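Local coordinates for 4-hydroxy-tetrahydrodipicolinate synthase (Thermotoga maritima, PDB 1O5K), which catalyses the condensation of pyruvate with (S)-aspartate-beta-semialdehyde to 4-hydroxy-tetrahydrodipicolinate, a step of lysine biosynthesis, through a Schiff base on an active-site lysine, at the interface of chains A and B and the interface of chains A and C. Residues are numbered along the deposited sequence; one frame, centred on the assembly and turned at random. Chains: chain A/B/C, 4-hydroxy-tetrahydrodipicolinate synthase.

Chain A meets a different copy of itself at each site, the centres about 28 Å apart. The contacts share no residue or helix: contact 1 uses the starts of helices 179-192 and 206-212, the loop before the first and the 3-10 helix 203-205; contact 2 sets the loop after strand 110-114 and helix 123-134 against segment 284-286 of chain C. Two separate faces let one subunit join two partners in the dimer of dimers. Contact 2, centred about 13 Å from A:Tyr144 (contact 1, about 17 Å), flanks A:Tyr118 of the predicted proton relay and is likely the tight-dimer interface; contact 1 would then join the dimers.

Contact 1: the interface of chains A and B. Residues chain A 177-179, 205, 208; chain B 177, 179, 205, 208.
A:Ile179 and B:Ile179 meet back to back about the two-fold axis, with their CB atoms 4.0 Å apart, at the heart of a patch of helix starts that probably joins the dimers of the tetramer. Each isoleucine sends its two branches to different partners. With CG1 anti to the backbone N (chi1 -168°), that branch runs over one face of the opposite tyrosine, so that A:Ile179 CG1 sits 3.9 Å from the ring centroid of B:Tyr208, off towards the rim, in a CH-pi contact; CD1 continues across the CD1-CE1 side of the same ring. B:Ile179 does the same to A:Tyr208. The tyrosines touch the other chain's backbone too: A:Tyr208 CE1 lies 3.7 Å from the carbonyl O of B:Tyr208.

The other branch, CG2, rests on a guanidinium face. A:Ile179 CG2 packs 3.5 Å from B:Arg205 CZ, the two side chains running antiparallel alongside each other. What fixes the rotation of the guanidinium, with one face turned to the isoleucine, is a bond within its own chain: B:Arg205 NE donates to the carbonyl O of B:Pro177 at 2.7 Å, nearly straight (170° at H), in the guanidinium plane and on a carbonyl lone pair. A lysine in place of B:Arg205 would probably leave B:Pro177 O without its NE partner and A:Ile179 CG2 without the flat surface it lies on.

At the polar rim, B:Arg205 NH2 faces the carboxylate of A:Asp178 across a long salt bridge, 3.9 Å to OD1, with the two planes 48° apart. Water 2 fills in between, touching both groups and, more loosely, B:Pro177 O. It also contacts water 1, which lies between the first turns of the two 179-192 helices. The dipoles of these helix starts are likely to orient that water with its oxygen towards the amides: A:Ile179 N and B:Ile179 N each reach it at 3.1 Å.

Contact 2: the interface of chains A and C. Residues chain A 116, 119, 121, 125, 129; chain C 284-286.
C:Pro284 is the knob here: its pyrrolidine ring packs against A:Pro116, A:Asn119 and A:Pro121, while its carbonyl O meets A:Gly125; 48 Å² of the residue is hidden by chain A. The patch is part of what is likely to be the tight-dimer interface of the tetramer.

Proline-on-proline packing comes first. C:Pro284 CG lies 3.7 Å from A:Pro116 CB, where the two rings pass alongside in opposite senses, while its CB sits 3.8 Å from A:Pro121 CB, those rings meeting at a slant. Behind this, A:Pro116 CG rests over the centre of the A:His129 imidazole, 3.6 Å above the plane, so the histidine backs the proline that C:Pro284 touches. The imidazole is second shell; the CB of A:His129 is what comes near C:Pro284 CB.

The second kind is aliphatic carbon against polar groups. A:Asn119 holds CG between its backbone N and carbonyl carbon (chi1 54°), which brings its side chain across that of C:Pro284 at about a right angle, with ND2 3.7 Å from C:Pro284 CG. Its backbone also takes part: A:Asn119 O is 3.6 Å from C:Leu285 CD2, a methyl that also approaches A:Pro121 CA. Thus the leucine branch extends the packing along the loop.

Backbone fit makes up the third group. The carbonyl O of C:Pro284 comes down on A:Gly125 CA at 3.2 Å, where the absence of a side chain lets it approach the helix so closely. The peptide bond leading into C:Pro284 is cis, a kink that is likely to help set how the ring is presented.

In the fold, chain A contributes the loop after strand 110-114, which carries A:Tyr118 of the predicted proton relay, and the first turns of helix 123-134; chain C brings the segment between helices 265-273 and 290-302.

Contact 1: the interface of chains A and B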
loop_
_atom_site.group_PDB
_atom_site.type_symbol
_atom_site.label_atom_id
_atom_site.label_comp_id
_atom_site.label_asym_id
_atom_site.label_seq_id
_atom_site.Cartn_x
_atom_site.Cartn_y
_atom_site.Cartn_z
ATOM N N PRO A 177 8.572 10.100 -0.057
ATOM C CA PRO A 177 7.614 11.193 0.151
ATOM C C PRO A 177 6.890 11.187 1.488
ATOM O O PRO A 177 6.094 12.134 1.768
ATOM C CB PRO A 177 6.597 10.960 -0.961
ATOM C CG PRO A 177 6.601 9.519 -1.156
ATOM C CD PRO A 177 8.027 9.077 -0.960
ATOM N N ASP A 178 7.072 10.144 2.301
ATOM C CA ASP A 178 6.376 10.044 3.566
ATOM C C ASP A 178 6.901 11.119 4.515
ATOM O O ASP A 178 8.113 11.179 4.803
ATOM C CB ASP A 178 6.605 8.628 4.109
ATOM C CG ASP A 178 6.012 8.358 5.464
ATOM O OD1 ASP A 178 5.358 9.171 6.136
ATOM O OD2 ASP A 178 6.189 7.223 5.949
ATOM N N ILE A 179 5.994 11.935 5.039
ATOM C CA ILE A 179 6.406 13.075 5.905
ATOM C C ILE A 179 7.044 12.567 7.215
ATOM O O ILE A 179 7.924 13.220 7.826
ATOM C CB ILE A 179 5.229 14.003 6.182
ATOM C CG1 ILE A 179 5.690 15.336 6.829
ATOM C CG2 ILE A 179 4.136 13.342 7.026
ATOM C CD1 ILE A 179 6.730 16.088 6.058
ATOM N N ARG A 205 7.629 18.131 -2.019
ATOM C CA ARG A 205 7.901 18.002 -0.542
ATOM C C ARG A 205 8.885 19.066 -0.022
ATOM O O ARG A 205 9.124 19.138 1.171
ATOM C CB ARG A 205 8.463 16.627 -0.221
ATOM C CG ARG A 205 7.485 15.478 -0.526
ATOM C CD ARG A 205 6.352 15.404 0.426
ATOM N NE ARG A 205 5.443 14.288 0.228
ATOM C CZ ARG A 205 4.445 14.256 -0.648
ATOM N NH1 ARG A 205 4.228 15.269 -1.517
ATOM N NH2 ARG A 205 3.643 13.204 -0.644
ATOM N N TYR A 208 7.731 21.373 2.935
ATOM C CA TYR A 208 7.573 20.664 4.183
ATOM C C TYR A 208 8.930 20.170 4.718
ATOM O O TYR A 208 9.139 20.161 5.931
ATOM C CB TYR A 208 6.521 19.566 4.078
ATOM C CG TYR A 208 5.157 20.127 3.867
ATOM C CD1 TYR A 208 4.493 20.805 4.878
ATOM C CD2 TYR A 208 4.549 20.073 2.588
ATOM C CE1 TYR A 208 3.271 21.398 4.660
ATOM C CE2 TYR A 208 3.290 20.665 2.378
ATOM C CZ TYR A 208 2.673 21.318 3.388
ATOM O OH TYR A 208 1.436 21.917 3.190
ATOM N N PRO B 177 -3.099 10.768 7.067
ATOM C CA PRO B 177 -1.736 11.218 7.377
ATOM C C PRO B 177 -0.900 11.653 6.184
ATOM O O PRO B 177 0.266 12.114 6.376
ATOM C CB PRO B 177 -1.107 9.973 7.992
ATOM C CG PRO B 177 -1.780 8.866 7.331
ATOM C CD PRO B 177 -3.206 9.304 7.134
ATOM N N ILE B 179 0.753 13.792 3.603
ATOM C CA ILE B 179 1.024 15.256 3.611
ATOM C C ILE B 179 0.431 15.933 2.358
ATOM O O ILE B 179 0.035 17.123 2.366
ATOM C CB ILE B 179 2.518 15.535 3.740
ATOM C CG1 ILE B 179 2.798 17.030 4.042
ATOM C CG2 ILE B 179 3.316 15.071 2.519
ATOM C CD1 ILE B 179 2.099 17.575 5.249
ATOM N N ARG B 205 1.007 14.796 13.079
ATOM C CA ARG B 205 0.930 15.667 11.852
ATOM C C ARG B 205 0.610 17.136 12.182
ATOM O O ARG B 205 0.608 17.971 11.294
ATOM C CB ARG B 205 -0.130 15.147 10.894
ATOM C CG ARG B 205 0.179 13.744 10.341
ATOM C CD ARG B 205 1.289 13.731 9.360
ATOM N NE ARG B 205 1.568 12.442 8.750
ATOM C CZ ARG B 205 2.304 11.479 9.292
ATOM N NH1 ARG B 205 2.817 11.590 10.539
ATOM N NH2 ARG B 205 2.546 10.397 8.571
ATOM N N TYR B 208 3.094 19.904 10.929
ATOM C CA TYR B 208 3.106 20.052 9.493
ATOM C C TYR B 208 1.767 20.617 8.982
ATOM O O TYR B 208 1.760 21.393 8.027
ATOM C CB TYR B 208 3.532 18.765 8.797
ATOM C CG TYR B 208 4.955 18.428 9.083
ATOM C CD1 TYR B 208 5.994 19.178 8.552
ATOM C CD2 TYR B 208 5.278 17.393 9.996
ATOM C CE1 TYR B 208 7.304 18.922 8.883
ATOM C CE2 TYR B 208 6.621 17.125 10.316
ATOM C CZ TYR B 208 7.607 17.878 9.777
ATOM O OH TYR B 208 8.937 17.630 10.094
HETATM O O HOH W 1 3.111 11.881 4.002
HETATM O O HOH W 2 2.445 9.794 5.686
#

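Contact 2: the interface of chains A and C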
loop_
_atom_site.group_PDB
_atom_site.type_symbol
_atom_site.label_atom_id
_atom_site.label_comp_id
_atom_site.label_asym_id
_atom_site.label_seq_id
_atom_site.Cartn_x
_atom_site.Cartn_y
_atom_site.Cartn_z
ATOM N N PRO A 116 21.702 1.208 -3.919
ATOM C CA PRO A 116 21.576 0.131 -4.879
ATOM C C PRO A 116 20.134 -0.254 -5.147
ATOM O O PRO A 116 19.353 -0.524 -4.218
ATOM C CB PRO A 116 22.329 -1.009 -4.225
ATOM C CG PRO A 116 23.469 -0.247 -3.502
ATOM C CD PRO A 116 22.806 0.972 -2.954
ATOM N N ASN A 119 18.519 -5.039 -6.273
ATOM C CA ASN A 119 18.992 -6.144 -5.427
ATOM C C ASN A 119 18.668 -5.968 -3.950
ATOM O O ASN A 119 18.995 -6.865 -3.182
ATOM C CB ASN A 119 20.451 -6.455 -5.670
ATOM C CG ASN A 119 21.373 -5.264 -5.520
ATOM O OD1 ASN A 119 20.973 -4.171 -5.127
ATOM N ND2 ASN A 119 22.690 -5.533 -5.741
ATOM N N PRO A 121 19.386 -4.454 -0.930
ATOM C CA PRO A 121 20.324 -4.743 0.166
ATOM C C PRO A 121 19.665 -4.487 1.542
ATOM O O PRO A 121 18.738 -3.659 1.684
ATOM C CB PRO A 121 21.461 -3.780 -0.070
ATOM C CG PRO A 121 20.946 -2.748 -0.981
ATOM C CD PRO A 121 19.786 -3.297 -1.763
ATOM N N GLY A 125 23.893 -3.756 4.707
ATOM C CA GLY A 125 24.457 -3.724 3.366
ATOM C C GLY A 125 24.592 -2.311 2.863
ATOM O O GLY A 125 25.616 -1.945 2.279
ATOM N N HIS A 129 28.061 -0.529 1.937
ATOM C CA HIS A 129 28.200 0.046 0.594
ATOM C C HIS A 129 28.777 1.464 0.668
ATOM O O HIS A 129 29.792 1.738 0.062
ATOM C CB HIS A 129 26.831 0.023 -0.098
ATOM C CG HIS A 129 26.778 0.668 -1.441
ATOM N ND1 HIS A 129 27.245 0.063 -2.594
ATOM C CD2 HIS A 129 26.200 1.828 -1.826
ATOM C CE1 HIS A 129 26.969 0.848 -3.630
ATOM N NE2 HIS A 129 26.344 1.929 -3.188
ATOM N N PRO C 284 26.515 -4.882 -2.518
ATOM C CA PRO C 284 25.936 -4.543 -1.218
ATOM C C PRO C 284 25.209 -5.647 -0.439
ATOM O O PRO C 284 24.669 -5.361 0.628
ATOM C CB PRO C 284 24.953 -3.413 -1.585
ATOM C CG PRO C 284 24.456 -3.801 -2.987
ATOM C CD PRO C 284 25.675 -4.401 -3.639
ATOM N N LEU C 285 25.238 -6.892 -0.913
ATOM C CA LEU C 285 24.669 -7.983 -0.127
ATOM C C LEU C 285 25.695 -8.414 0.917
ATOM O O LEU C 285 26.888 -8.243 0.684
ATOM C CB LEU C 285 24.255 -9.143 -1.026
ATOM C CG LEU C 285 23.243 -8.716 -2.115
ATOM C CD1 LEU C 285 22.785 -9.947 -2.855
ATOM C CD2 LEU C 285 22.066 -7.951 -1.537
ATOM N N VAL C 286 25.223 -8.963 2.038
ATOM C CA VAL C 286 26.067 -9.408 3.173
ATOM C C VAL C 286 25.434 -10.699 3.681
ATOM O O VAL C 286 24.252 -10.957 3.387
ATOM C CB VAL C 286 26.138 -8.367 4.330
ATOM C CG1 VAL C 286 26.606 -7.019 3.828
ATOM C CG2 VAL C 286 24.802 -8.185 4.984
#